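Local atomic coordinates of design construct XXA_GVDQ (Synthetic construct, PDB entry 6NZ1), a protein that is a computational design with no assigned function, which forms a helical homotrimer and belongs to a set of closely related sequences adopting two divergent folds. Residues Glu62-Ile67 against Lys86-Leu91; Glu14-Ile19 against Ile36-Glu41; Asn56-Val61 against Arg93-Gly98. All blocks are in the same frame, centred on the assembly; numbering follows the deposited sequence.

How the contacts relate
All three contacts hold helix 29-73 against a neighbouring part of the chain. Contact 2, near its N-terminal end, packs helix 6-25 on it. Contacts 1 and 3 lie toward the other end, about 30 to 40 Å from contact 2 between centres, and bring up helix 78-94 and the tail after it. These two touch each other: CD2 of L91 lies 3.6 Å from CG2 of V61. Across each contact the meeting is apolar, but the settings differ. Contact 1 is a buried leucine layer, contact 2 is only partly buried and pivots on an alanine, and contact 3 sets one leucine beside asparagines that bond to other subunits.

Contact 1. Residues Glu62-Ile67 against Lys86-Leu91; sequences EILRAI and KLLKDL
L88 does most of the work here, putting its two methyls on different parts of helix 62-67. Its CG stands anti to the backbone N (chi1 -172°), which carries the isobutyl group across the gap between helices whose local axes run antiparallel at 159° and come within 11.0 Å.

The leucine-leucine packing comes first. CD1 of L88 meets CD1 of L64 at 4.0 Å and also lies near that residue's CB, the two side chains crossing obliquely. L91, one turn after L88, adds a looser touch, its CD2 4.5 Å from CD1 of L64.

The second kind is methyl against the aliphatic part of an arginine. CD2 of L88 rests 3.8 Å from both CA and CB of R65, and 4.0 Å from its CD. The bend in the R65 chain at chi2 (64°) keeps CD beside the leucine while the guanidinium leads away from it. Shortening L88 to an alanine would remove both methyls and is likely to open a gap between the helices, leaving CD1 of L64 and the R65 stem without their main cover here.

L88 also packs on V61 and I68 of the long helix, and L64 meets L64 of the third subunit. With only carbon meeting carbon across it, the contact should depend on shape and burial, with no polar pairing to fix its register.

Contact 2. Residues Glu14-Ile19 against Ile36-Glu41; sequences ERLREI and IRAIVE
L16 and A38 meet because CG of L16 is anti to the backbone N (chi1 -171°), sending the branched end of the leucine at helix 36-41, while I19 has its CG1 beside the backbone N (chi1 -76°) and reaches over with the end of its longer arm. Both converge on the same small target: CB of A38 takes CD1 of L16 at 3.5 Å and CD1 of I19 at 3.6 Å. L16 then straddles I39, its CD1 and CD2 each 3.7 Å from CG1 of I39.

Because A38 offers just one methyl, the backbones can draw close. CA of L16 and CA of A38 are 6.0 Å apart, and the local axes, antiparallel at 166°, approach to 9.6 Å. The packing is snug around that methyl, with A38 and I19 partly exposed and L16 and I39 buried.

This is the packing of the helical hairpin formed by helices 6-25 and 29-73. Toward the trimer interior, I39 meets its counterparts in both other subunits and L16 reaches V40 of the second. On the outer flank, R37 makes a salt bridge through NH1 to E24 of the third subunit, so that subunit's helix 6-25 lies against helix 29-73 as well.

Contact 3. Residues Asn56-Val61 against Arg93-Gly98; sequences NNAQIV and RSLERG
L95 is the plug of this contact, its isobutyl group laid against one side of helix 56-61 after the chain has left helix 78-94. With CG anti to the backbone N (chi1 -165°), the leucine turns both methyls to the helix, and this buried side is the more closely packed one. CD2 of L95 sits over the backbone of A58, 4.0 Å from its CA and 4.3 Å from its CB. CD1 of L95 faces the next turn, 4.3 Å from CG2 of V61, and lies 4.5 Å from CB of N57. A58, being small, lets the methyl come down onto the helix backbone. V61 is covered further by L88 and L91, so L95 continues the apolar seam of helix 78-94 past its end.

N57 gives L95 only its aliphatic base, for its amide is engaged elsewhere: ND2 bonds to OD1 of N57 in the third subunit, while OD1 accepts from ND2 of N57 in the second. The three N57 side chains thus bond in a cycle, a buried polar layer in the trimeric bundle of long helices, consistent with a coiled-coil core, with I60 meeting I60 of the third subunit one turn further on. The neighbouring N56 uses its amide to hold the tail of the second subunit, at E96 N and S94 O.

The exposed side is looser. Beyond L95 the chain runs extended (psi 135°), and R97 curls back so that CD2 of L95 lies over one face of its guanidinium, 3.6 Å above the plane and offset toward the rim. That flat group shields the leucine without closely touching helix 56-61, and it is anchored through NH2 to the backbone O of K92. R97 and the C-terminal G98 both lie at the surface, while their backbones hydrogen-bond to the third subunit.

Contact 1. Residues Glu62-Ile67 against Lys86-Leu91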
ATOM      1  N   GLU B  62     -14.255  -1.605   8.432  1.00 20.03           N
ATOM      2  CA  GLU B  62     -15.103  -2.212   9.446  1.00 21.33           C
ATOM      3  C   GLU B  62     -15.300  -1.265  10.611  1.00 20.53           C
ATOM      4  O   GLU B  62     -16.412  -1.131  11.137  1.00 20.67           O
ATOM      5  CB  GLU B  62     -14.498  -3.528   9.909  1.00 21.04           C
ATOM      6  CG  GLU B  62     -14.513  -4.618   8.830  1.00 23.25           C
ATOM      7  CD  GLU B  62     -15.912  -4.903   8.246  1.00 23.43           C
ATOM      8  OE1 GLU B  62     -16.769  -5.469   8.954  1.00 24.46           O
ATOM      9  OE2 GLU B  62     -16.157  -4.586   7.070  1.00 23.14           O
ATOM     10  N   ILE B  63     -14.238  -0.587  11.017  1.00 17.81           N
ATOM     11  CA  ILE B  63     -14.354   0.383  12.091  1.00 18.50           C
ATOM     12  C   ILE B  63     -15.238   1.528  11.655  1.00 17.79           C
ATOM     13  O   ILE B  63     -16.025   2.066  12.440  1.00 17.79           O
ATOM     14  CB  ILE B  63     -12.963   0.880  12.505  1.00 17.79           C
ATOM     15  CG1 ILE B  63     -12.145  -0.253  13.091  1.00 17.79           C
ATOM     16  CG2 ILE B  63     -13.055   2.020  13.499  1.00 17.77           C
ATOM     17  CD1 ILE B  63     -10.638   0.043  13.040  1.00 17.78           C
ATOM     18  N   LEU B  64     -15.124   1.927  10.400  1.00 17.79           N
ATOM     19  CA  LEU B  64     -15.948   3.026   9.943  1.00 17.79           C
ATOM     20  C   LEU B  64     -17.414   2.634   9.943  1.00 17.80           C
ATOM     21  O   LEU B  64     -18.276   3.463  10.230  1.00 17.80           O
ATOM     22  CB  LEU B  64     -15.524   3.465   8.550  1.00 18.45           C
ATOM     23  CG  LEU B  64     -14.170   4.126   8.294  1.00 17.77           C
ATOM     24  CD1 LEU B  64     -13.968   4.246   6.765  1.00 17.77           C
ATOM     25  CD2 LEU B  64     -14.043   5.488   8.938  1.00 18.34           C
ATOM     26  N   ARG B  65     -17.721   1.382   9.608  1.00 17.82           N
ATOM     27  CA  ARG B  65     -19.106   0.934   9.660  1.00 19.30           C
ATOM     28  C   ARG B  65     -19.634   0.927  11.087  1.00 21.61           C
ATOM     29  O   ARG B  65     -20.782   1.309  11.327  1.00 22.97           O
ATOM     30  CB  ARG B  65     -19.233  -0.462   9.054  1.00 22.21           C
ATOM     31  CG  ARG B  65     -20.644  -1.072   9.131  1.00 23.01           C
ATOM     32  CD  ARG B  65     -21.612  -0.252   8.313  1.00 24.01           C
ATOM     33  NE  ARG B  65     -23.022  -0.607   8.449  1.00 24.27           N
ATOM     34  CZ  ARG B  65     -23.874   0.033   9.236  1.00 25.41           C
ATOM     35  NH1 ARG B  65     -23.438   1.034   9.983  1.00 23.44           N
ATOM     36  NH2 ARG B  65     -25.154  -0.321   9.267  1.00 22.10           N
ATOM     37  N   ALA B  66     -18.821   0.466  12.039  1.00 24.03           N
ATOM     38  CA  ALA B  66     -19.239   0.437  13.434  1.00 25.39           C
ATOM     39  C   ALA B  66     -19.476   1.844  13.950  1.00 25.12           C
ATOM     40  O   ALA B  66     -20.390   2.076  14.747  1.00 26.60           O
ATOM     41  CB  ALA B  66     -18.191  -0.270  14.291  1.00 25.10           C
ATOM     42  N   ILE B  67     -18.675   2.799  13.487  1.00 17.85           N
ATOM     43  CA  ILE B  67     -18.841   4.183  13.893  1.00 17.80           C
ATOM     44  C   ILE B  67     -20.170   4.732  13.399  1.00 17.80           C
ATOM     45  O   ILE B  67     -20.887   5.430  14.128  1.00 17.81           O
ATOM     46  CB  ILE B  67     -17.672   5.030  13.379  1.00 17.78           C
ATOM     47  CG1 ILE B  67     -16.407   4.760  14.183  1.00 17.77           C
ATOM     48  CG2 ILE B  67     -18.025   6.457  13.478  1.00 18.14           C
ATOM     49  CD1 ILE B  67     -15.168   5.402  13.611  1.00 17.76           C
ATOM     50  N   LYS B  86     -23.583   6.333   1.978  1.00 18.89           N
ATOM     51  CA  LYS B  86     -23.289   6.291   0.551  1.00 20.57           C
ATOM     52  C   LYS B  86     -21.787   6.227   0.305  1.00 20.49           C
ATOM     53  O   LYS B  86     -21.312   5.420  -0.496  1.00 20.65           O
ATOM     54  CB  LYS B  86     -23.892   7.507  -0.140  1.00 19.53           C
ATOM     55  CG  LYS B  86     -23.651   7.565  -1.637  1.00 19.39           C
ATOM     56  CD  LYS B  86     -23.877   8.965  -2.196  1.00 20.60           C
ATOM     57  N   LEU B  87     -21.022   7.077   0.987  1.00 19.11           N
ATOM     58  CA  LEU B  87     -19.580   7.081   0.793  1.00 22.23           C
ATOM     59  C   LEU B  87     -18.952   5.751   1.188  1.00 22.89           C
ATOM     60  O   LEU B  87     -18.005   5.294   0.547  1.00 26.06           O
ATOM     61  CB  LEU B  87     -18.959   8.219   1.589  1.00 21.23           C
ATOM     62  CG  LEU B  87     -19.233   9.641   1.097  1.00 23.48           C
ATOM     63  CD1 LEU B  87     -18.599  10.652   2.077  1.00 24.17           C
ATOM     64  CD2 LEU B  87     -18.728   9.879  -0.317  1.00 21.78           C
ATOM     65  N   LEU B  88     -19.442   5.117   2.246  1.00 21.79           N
ATOM     66  CA  LEU B  88     -18.836   3.853   2.636  1.00 17.72           C
ATOM     67  C   LEU B  88     -19.222   2.743   1.682  1.00 18.59           C
ATOM     68  O   LEU B  88     -18.413   1.852   1.406  1.00 18.00           O
ATOM     69  CB  LEU B  88     -19.243   3.477   4.050  1.00 20.95           C
ATOM     70  CG  LEU B  88     -18.521   2.267   4.637  1.00 19.27           C
ATOM     71  CD1 LEU B  88     -17.053   2.626   4.807  1.00 23.54           C
ATOM     72  CD2 LEU B  88     -19.098   1.818   5.957  1.00 21.12           C
ATOM     73  N   LYS B  89     -20.476   2.750   1.216  1.00 18.59           N
ATOM     74  CA  LYS B  89     -20.898   1.806   0.194  1.00 21.37           C
ATOM     75  C   LYS B  89     -19.958   1.877  -0.997  1.00 20.27           C
ATOM     76  O   LYS B  89     -19.435   0.859  -1.451  1.00 19.06           O
ATOM     77  CB  LYS B  89     -22.345   2.096  -0.226  1.00 22.48           C
ATOM     78  CG  LYS B  89     -22.923   1.189  -1.309  1.00 26.11           C
ATOM     79  CD  LYS B  89     -24.186   1.801  -1.914  1.00 25.99           C
ATOM     80  CE  LYS B  89     -24.854   0.885  -2.924  1.00 29.58           C
ATOM     81  NZ  LYS B  89     -25.337  -0.395  -2.325  1.00 32.88           N
ATOM     82  N   ASP B  90     -19.722   3.089  -1.500  1.00 23.32           N
ATOM     83  CA  ASP B  90     -18.861   3.262  -2.659  1.00 24.43           C
ATOM     84  C   ASP B  90     -17.456   2.754  -2.371  1.00 25.46           C
ATOM     85  O   ASP B  90     -16.856   2.045  -3.185  1.00 26.97           O
ATOM     86  CB  ASP B  90     -18.832   4.735  -3.060  1.00 28.34           C
ATOM     87  CG  ASP B  90     -20.153   5.224  -3.667  1.00 29.91           C
ATOM     88  OD1 ASP B  90     -21.122   4.441  -3.791  1.00 30.59           O
ATOM     89  OD2 ASP B  90     -20.216   6.422  -4.019  1.00 32.09           O
ATOM     90  N   LEU B  91     -16.911   3.106  -1.212  1.00 22.39           N
ATOM     91  CA  LEU B  91     -15.581   2.633  -0.862  1.00 21.95           C
ATOM     92  C   LEU B  91     -15.529   1.116  -0.786  1.00 21.38           C
ATOM     93  O   LEU B  91     -14.572   0.494  -1.255  1.00 20.19           O
ATOM     94  CB  LEU B  91     -15.158   3.235   0.467  1.00 19.81           C
ATOM     95  CG  LEU B  91     -13.885   2.677   1.078  1.00 18.27           C
ATOM     96  CD1 LEU B  91     -12.745   2.912   0.155  1.00 18.42           C
ATOM     97  CD2 LEU B  91     -13.664   3.334   2.411  1.00 18.57           C
TER

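Contact 2. Residues Glu14-Ile19 against Ile36-Glu41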
ATOM      1  N   GLU B  14      18.314  -1.134  -0.513  1.00 29.81           N
ATOM      2  CA  GLU B  14      19.711  -0.726  -0.399  1.00 28.36           C
ATOM      3  C   GLU B  14      20.642  -1.843  -0.852  1.00 32.89           C
ATOM      4  O   GLU B  14      21.636  -1.594  -1.545  1.00 31.62           O
ATOM      5  CB  GLU B  14      20.022  -0.320   1.039  1.00 27.45           C
ATOM      6  CG  GLU B  14      19.404   1.024   1.432  1.00 26.72           C
ATOM      7  CD  GLU B  14      19.557   1.365   2.918  1.00 26.32           C
ATOM      8  OE1 GLU B  14      19.826   0.465   3.735  1.00 27.57           O
ATOM      9  OE2 GLU B  14      19.399   2.545   3.276  1.00 26.93           O
ATOM     10  N   ARG B  15      20.334  -3.082  -0.477  1.00 30.65           N
ATOM     11  CA  ARG B  15      21.099  -4.218  -0.976  1.00 31.06           C
ATOM     12  C   ARG B  15      21.067  -4.280  -2.500  1.00 33.08           C
ATOM     13  O   ARG B  15      22.064  -4.633  -3.141  1.00 32.77           O
ATOM     14  CB  ARG B  15      20.542  -5.511  -0.377  1.00 31.77           C
ATOM     15  CG  ARG B  15      21.265  -6.015   0.861  1.00 31.23           C
ATOM     16  CD  ARG B  15      20.779  -7.403   1.263  1.00 31.58           C
ATOM     17  NE  ARG B  15      19.440  -7.363   1.840  1.00 33.48           N
ATOM     18  CZ  ARG B  15      19.178  -7.633   3.106  1.00 32.04           C
ATOM     19  NH1 ARG B  15      20.166  -7.980   3.913  1.00 32.35           N
ATOM     20  NH2 ARG B  15      17.935  -7.567   3.562  1.00 32.77           N
ATOM     21  N   LEU B  16      19.923  -3.961  -3.100  1.00 27.53           N
ATOM     22  CA  LEU B  16      19.813  -3.988  -4.550  1.00 26.92           C
ATOM     23  C   LEU B  16      20.623  -2.877  -5.186  1.00 25.19           C
ATOM     24  O   LEU B  16      21.242  -3.071  -6.231  1.00 26.87           O
ATOM     25  CB  LEU B  16      18.353  -3.855  -4.958  1.00 30.81           C
ATOM     26  CG  LEU B  16      18.019  -4.072  -6.428  1.00 31.80           C
ATOM     27  CD1 LEU B  16      18.483  -5.476  -6.826  1.00 31.51           C
ATOM     28  CD2 LEU B  16      16.545  -3.881  -6.741  1.00 29.55           C
ATOM     29  N   ARG B  17      20.605  -1.694  -4.595  1.00 27.33           N
ATOM     30  CA  ARG B  17      21.463  -0.634  -5.097  1.00 28.77           C
ATOM     31  C   ARG B  17      22.933  -1.018  -4.996  1.00 27.35           C
ATOM     32  O   ARG B  17      23.729  -0.705  -5.887  1.00 28.52           O
ATOM     33  CB  ARG B  17      21.179   0.640  -4.326  1.00 27.90           C
ATOM     34  CG  ARG B  17      19.770   1.156  -4.542  1.00 29.31           C
ATOM     35  CD  ARG B  17      19.713   2.590  -4.091  1.00 33.74           C
ATOM     36  NE  ARG B  17      18.396   3.224  -4.110  1.00 34.58           N
ATOM     37  CZ  ARG B  17      17.938   3.968  -5.112  1.00 37.57           C
ATOM     38  NH1 ARG B  17      18.673   4.145  -6.198  1.00 39.17           N
ATOM     39  NH2 ARG B  17      16.745   4.536  -5.033  1.00 37.71           N
ATOM     40  N   GLU B  18      23.318  -1.691  -3.919  1.00 27.91           N
ATOM     41  CA  GLU B  18      24.691  -2.161  -3.813  1.00 29.22           C
ATOM     42  C   GLU B  18      25.038  -3.082  -4.976  1.00 31.41           C
ATOM     43  O   GLU B  18      26.052  -2.895  -5.658  1.00 29.70           O
ATOM     44  CB  GLU B  18      24.893  -2.855  -2.469  1.00 30.38           C
ATOM     45  N   ILE B  19      24.186  -4.068  -5.238  1.00 28.99           N
ATOM     46  CA  ILE B  19      24.443  -4.981  -6.341  1.00 29.24           C
ATOM     47  C   ILE B  19      24.517  -4.220  -7.650  1.00 29.88           C
ATOM     48  O   ILE B  19      25.321  -4.541  -8.529  1.00 32.42           O
ATOM     49  CB  ILE B  19      23.357  -6.063  -6.391  1.00 28.62           C
ATOM     50  CG1 ILE B  19      23.599  -7.097  -5.297  1.00 28.84           C
ATOM     51  CG2 ILE B  19      23.328  -6.706  -7.742  1.00 27.18           C
ATOM     52  CD1 ILE B  19      22.373  -7.916  -4.947  1.00 30.34           C
ATOM     53  N   ILE B  36      18.931 -10.157 -10.267  1.00 24.06           N
ATOM     54  CA  ILE B  36      17.565 -10.628 -10.424  1.00 25.36           C
ATOM     55  C   ILE B  36      17.104 -11.331  -9.160  1.00 26.43           C
ATOM     56  O   ILE B  36      15.984 -11.111  -8.690  1.00 24.61           O
ATOM     57  CB  ILE B  36      17.469 -11.524 -11.665  1.00 25.63           C
ATOM     58  CG1 ILE B  36      17.806 -10.657 -12.876  1.00 25.79           C
ATOM     59  CG2 ILE B  36      16.104 -12.132 -11.771  1.00 21.73           C
ATOM     60  CD1 ILE B  36      17.457 -11.232 -14.191  1.00 27.57           C
ATOM     61  N   ARG B  37      17.957 -12.179  -8.587  1.00 28.64           N
ATOM     62  CA  ARG B  37      17.649 -12.794  -7.302  1.00 32.93           C
ATOM     63  C   ARG B  37      17.242 -11.737  -6.288  1.00 34.15           C
ATOM     64  O   ARG B  37      16.235 -11.874  -5.589  1.00 31.60           O
ATOM     65  CB  ARG B  37      18.869 -13.573  -6.809  1.00 37.30           C
ATOM     66  CG  ARG B  37      18.754 -14.168  -5.410  1.00 38.57           C
ATOM     67  CD  ARG B  37      18.320 -15.635  -5.466  1.00 39.26           C
ATOM     68  NE  ARG B  37      18.312 -16.260  -4.148  1.00 39.65           N
ATOM     69  CZ  ARG B  37      17.848 -17.481  -3.894  1.00 40.56           C
ATOM     70  NH1 ARG B  37      17.335 -18.223  -4.870  1.00 38.32           N
ATOM     71  NH2 ARG B  37      17.880 -17.956  -2.652  1.00 41.03           N
ATOM     72  N   ALA B  38      18.025 -10.666  -6.202  1.00 31.96           N
ATOM     73  CA  ALA B  38      17.733  -9.603  -5.257  1.00 29.27           C
ATOM     74  C   ALA B  38      16.418  -8.920  -5.589  1.00 26.47           C
ATOM     75  O   ALA B  38      15.644  -8.574  -4.695  1.00 28.05           O
ATOM     76  CB  ALA B  38      18.874  -8.595  -5.265  1.00 26.48           C
ATOM     77  N   ILE B  39      16.160  -8.686  -6.864  1.00 26.26           N
ATOM     78  CA  ILE B  39      14.918  -8.036  -7.224  1.00 23.16           C
ATOM     79  C   ILE B  39      13.742  -8.855  -6.737  1.00 23.30           C
ATOM     80  O   ILE B  39      12.758  -8.310  -6.226  1.00 24.19           O
ATOM     81  CB  ILE B  39      14.859  -7.810  -8.735  1.00 23.59           C
ATOM     82  CG1 ILE B  39      15.714  -6.598  -9.076  1.00 24.06           C
ATOM     83  CG2 ILE B  39      13.434  -7.621  -9.147  1.00 22.97           C
ATOM     84  CD1 ILE B  39      16.029  -6.461 -10.552  1.00 25.58           C
ATOM     85  N   VAL B  40      13.828 -10.175  -6.873  1.00 20.54           N
ATOM     86  CA  VAL B  40      12.735 -11.041  -6.456  1.00 23.89           C
ATOM     87  C   VAL B  40      12.539 -10.965  -4.946  1.00 30.50           C
ATOM     88  O   VAL B  40      11.405 -11.008  -4.446  1.00 26.65           O
ATOM     89  CB  VAL B  40      13.007 -12.480  -6.926  1.00 22.02           C
ATOM     90  CG1 VAL B  40      11.999 -13.441  -6.323  1.00 19.73           C
ATOM     91  CG2 VAL B  40      13.018 -12.554  -8.471  1.00 19.16           C
ATOM     92  N   GLU B  41      13.630 -10.862  -4.195  1.00 34.34           N
ATOM     93  CA  GLU B  41      13.481 -10.705  -2.759  1.00 33.58           C
ATOM     94  C   GLU B  41      12.810  -9.380  -2.434  1.00 31.27           C
ATOM     95  O   GLU B  41      11.940  -9.320  -1.566  1.00 32.26           O
ATOM     96  CB  GLU B  41      14.835 -10.781  -2.061  1.00 36.68           C
ATOM     97  CG  GLU B  41      15.738 -11.951  -2.430  1.00 39.36           C
ATOM     98  CD  GLU B  41      15.165 -13.337  -2.129  1.00 41.30           C
ATOM     99  OE1 GLU B  41      15.989 -14.261  -1.869  1.00 40.44           O
ATOM    100  OE2 GLU B  41      13.920 -13.510  -2.180  1.00 40.78           O
TER

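Contact 3. Residues Asn56-Val61 against Arg93-Gly98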
ATOM      1  N   ASN B  56      -5.313  -3.983   6.232  1.00 17.93           N
ATOM      2  CA  ASN B  56      -5.464  -2.840   7.117  1.00 18.17           C
ATOM      3  C   ASN B  56      -6.661  -1.994   6.703  1.00 17.81           C
ATOM      4  O   ASN B  56      -7.509  -1.645   7.528  1.00 18.92           O
ATOM      5  CB  ASN B  56      -4.196  -1.980   7.104  1.00 17.81           C
ATOM      6  CG  ASN B  56      -3.002  -2.600   7.850  1.00 17.81           C
ATOM      7  OD1 ASN B  56      -1.923  -2.027   7.838  1.00 17.81           O
ATOM      8  ND2 ASN B  56      -3.184  -3.728   8.491  1.00 17.83           N
ATOM      9  N   ASN B  57      -6.733  -1.632   5.427  1.00 19.65           N
ATOM     10  CA  ASN B  57      -7.801  -0.749   4.982  1.00 18.08           C
ATOM     11  C   ASN B  57      -9.153  -1.437   5.082  1.00 17.81           C
ATOM     12  O   ASN B  57     -10.169  -0.795   5.381  1.00 18.04           O
ATOM     13  CB  ASN B  57      -7.532  -0.293   3.550  1.00 22.18           C
ATOM     14  CG  ASN B  57      -6.524   0.839   3.471  1.00 21.60           C
ATOM     15  OD1 ASN B  57      -6.031   1.311   4.474  1.00 17.81           O
ATOM     16  ND2 ASN B  57      -6.220   1.271   2.270  1.00 23.18           N
ATOM     17  N   ALA B  58      -9.192  -2.737   4.827  1.00 18.11           N
ATOM     18  CA  ALA B  58     -10.430  -3.473   5.024  1.00 18.29           C
ATOM     19  C   ALA B  58     -10.894  -3.363   6.468  1.00 19.96           C
ATOM     20  O   ALA B  58     -12.086  -3.184   6.737  1.00 21.30           O
ATOM     21  CB  ALA B  58     -10.223  -4.929   4.622  1.00 17.86           C
ATOM     22  N   GLN B  59      -9.961  -3.472   7.408  1.00 18.30           N
ATOM     23  CA  GLN B  59     -10.302  -3.366   8.816  1.00 22.05           C
ATOM     24  C   GLN B  59     -10.693  -1.951   9.172  1.00 18.51           C
ATOM     25  O   GLN B  59     -11.501  -1.742  10.077  1.00 17.81           O
ATOM     26  CB  GLN B  59      -9.120  -3.816   9.665  1.00 25.01           C
ATOM     27  CG  GLN B  59      -9.372  -3.901  11.148  1.00 29.51           C
ATOM     28  CD  GLN B  59     -10.529  -4.794  11.535  1.00 32.05           C
ATOM     29  OE1 GLN B  59     -11.052  -4.681  12.633  1.00 31.34           O
ATOM     30  NE2 GLN B  59     -10.914  -5.702  10.653  1.00 31.79           N
ATOM     31  N   ILE B  60     -10.134  -0.970   8.480  1.00 18.96           N
ATOM     32  CA  ILE B  60     -10.552   0.397   8.718  1.00 17.79           C
ATOM     33  C   ILE B  60     -12.001   0.573   8.303  1.00 17.79           C
ATOM     34  O   ILE B  60     -12.781   1.226   8.999  1.00 18.43           O
ATOM     35  CB  ILE B  60      -9.616   1.369   7.993  1.00 17.77           C
ATOM     36  CG1 ILE B  60      -8.296   1.455   8.758  1.00 17.77           C
ATOM     37  CG2 ILE B  60     -10.253   2.705   7.886  1.00 17.76           C
ATOM     38  CD1 ILE B  60      -7.251   2.318   8.146  1.00 17.76           C
ATOM     39  N   VAL B  61     -12.385   0.001   7.163  1.00 20.18           N
ATOM     40  CA  VAL B  61     -13.774   0.067   6.729  1.00 19.64           C
ATOM     41  C   VAL B  61     -14.692  -0.535   7.785  1.00 20.88           C
ATOM     42  O   VAL B  61     -15.805  -0.051   8.021  1.00 23.73           O
ATOM     43  CB  VAL B  61     -13.913  -0.639   5.368  1.00 17.82           C
ATOM     44  CG1 VAL B  61     -15.332  -0.967   5.063  1.00 17.84           C
ATOM     45  CG2 VAL B  61     -13.377   0.219   4.278  1.00 17.81           C
ATOM     46  N   ARG B  93     -17.200  -0.870  -2.484  1.00 24.99           N
ATOM     47  CA  ARG B  93     -17.209  -1.378  -3.849  1.00 30.97           C
ATOM     48  C   ARG B  93     -15.827  -1.275  -4.479  1.00 29.25           C
ATOM     49  O   ARG B  93     -15.321  -2.240  -5.056  1.00 30.84           O
ATOM     50  CB  ARG B  93     -18.229  -0.608  -4.678  1.00 37.04           C
ATOM     51  CG  ARG B  93     -19.665  -0.922  -4.326  1.00 43.10           C
ATOM     52  CD  ARG B  93     -20.586  -0.569  -5.474  1.00 48.76           C
ATOM     53  NE  ARG B  93     -20.704   0.869  -5.705  1.00 52.00           N
ATOM     54  CZ  ARG B  93     -20.006   1.547  -6.611  1.00 55.19           C
ATOM     55  NH1 ARG B  93     -20.206   2.859  -6.759  1.00 55.10           N
ATOM     56  NH2 ARG B  93     -19.119   0.914  -7.374  1.00 54.81           N
ATOM     57  N   SER B  94     -15.197  -0.111  -4.380  1.00 27.77           N
ATOM     58  CA  SER B  94     -13.930   0.118  -5.047  1.00 25.69           C
ATOM     59  C   SER B  94     -12.741  -0.220  -4.176  1.00 22.47           C
ATOM     60  O   SER B  94     -11.617   0.175  -4.496  1.00 22.30           O
ATOM     61  CB  SER B  94     -13.836   1.566  -5.495  1.00 28.19           C
ATOM     62  OG  SER B  94     -13.914   2.415  -4.371  1.00 31.47           O
ATOM     63  N   LEU B  95     -12.950  -0.950  -3.095  1.00 21.16           N
ATOM     64  CA  LEU B  95     -11.845  -1.287  -2.221  1.00 18.95           C
ATOM     65  C   LEU B  95     -10.925  -2.303  -2.885  1.00 20.61           C
ATOM     66  O   LEU B  95     -11.377  -3.302  -3.453  1.00 20.43           O
ATOM     67  CB  LEU B  95     -12.381  -1.839  -0.905  1.00 15.86           C
ATOM     68  CG  LEU B  95     -11.428  -1.940   0.283  1.00 15.36           C
ATOM     69  CD1 LEU B  95     -11.037  -0.565   0.759  1.00 15.34           C
ATOM     70  CD2 LEU B  95     -12.015  -2.738   1.413  1.00 15.36           C
ATOM     71  N   GLU B  96      -9.629  -2.058  -2.791  1.00 22.55           N
ATOM     72  CA  GLU B  96      -8.649  -3.066  -3.160  1.00 22.32           C
ATOM     73  C   GLU B  96      -8.727  -4.227  -2.181  1.00 20.11           C
ATOM     74  O   GLU B  96      -8.600  -4.038  -0.971  1.00 22.17           O
ATOM     75  CB  GLU B  96      -7.253  -2.446  -3.162  1.00 26.20           C
ATOM     76  CG  GLU B  96      -6.126  -3.401  -3.492  1.00 23.89           C
ATOM     77  CD  GLU B  96      -6.064  -3.746  -4.950  1.00 24.71           C
ATOM     78  OE1 GLU B  96      -6.879  -3.242  -5.736  1.00 25.55           O
ATOM     79  OE2 GLU B  96      -5.182  -4.526  -5.313  1.00 25.52           O
ATOM     80  N   ARG B  97      -8.923  -5.432  -2.701  1.00 17.79           N
ATOM     81  CA  ARG B  97      -9.009  -6.602  -1.849  1.00 19.33           C
ATOM     82  C   ARG B  97      -8.093  -7.691  -2.364  1.00 24.28           C
ATOM     83  O   ARG B  97      -7.293  -7.463  -3.278  1.00 21.87           O
ATOM     84  CB  ARG B  97     -10.447  -7.115  -1.791  1.00 19.53           C
ATOM     85  CG  ARG B  97     -11.462  -6.028  -1.572  1.00 18.48           C
ATOM     86  CD  ARG B  97     -12.882  -6.574  -1.611  1.00 21.90           C
ATOM     87  NE  ARG B  97     -13.838  -5.550  -1.203  1.00 22.80           N
ATOM     88  CZ  ARG B  97     -14.237  -5.374   0.051  1.00 17.70           C
ATOM     89  NH1 ARG B  97     -13.774  -6.167   0.997  1.00 19.94           N
ATOM     90  NH2 ARG B  97     -15.095  -4.418   0.356  1.00 19.24           N
ATOM     91  N   GLY B  98      -8.199  -8.876  -1.788  1.00 27.25           N
ATOM     92  CA  GLY B  98      -7.518 -10.023  -2.344  1.00 32.38           C
ATOM     93  C   GLY B  98      -7.939 -10.219  -3.787  1.00 36.42           C
ATOM     94  O   GLY B  98      -9.110 -10.005  -4.114  1.00 34.46           O
ATOM     95  OXT GLY B  98      -7.135 -10.581  -4.654  1.00 35.60           O
TER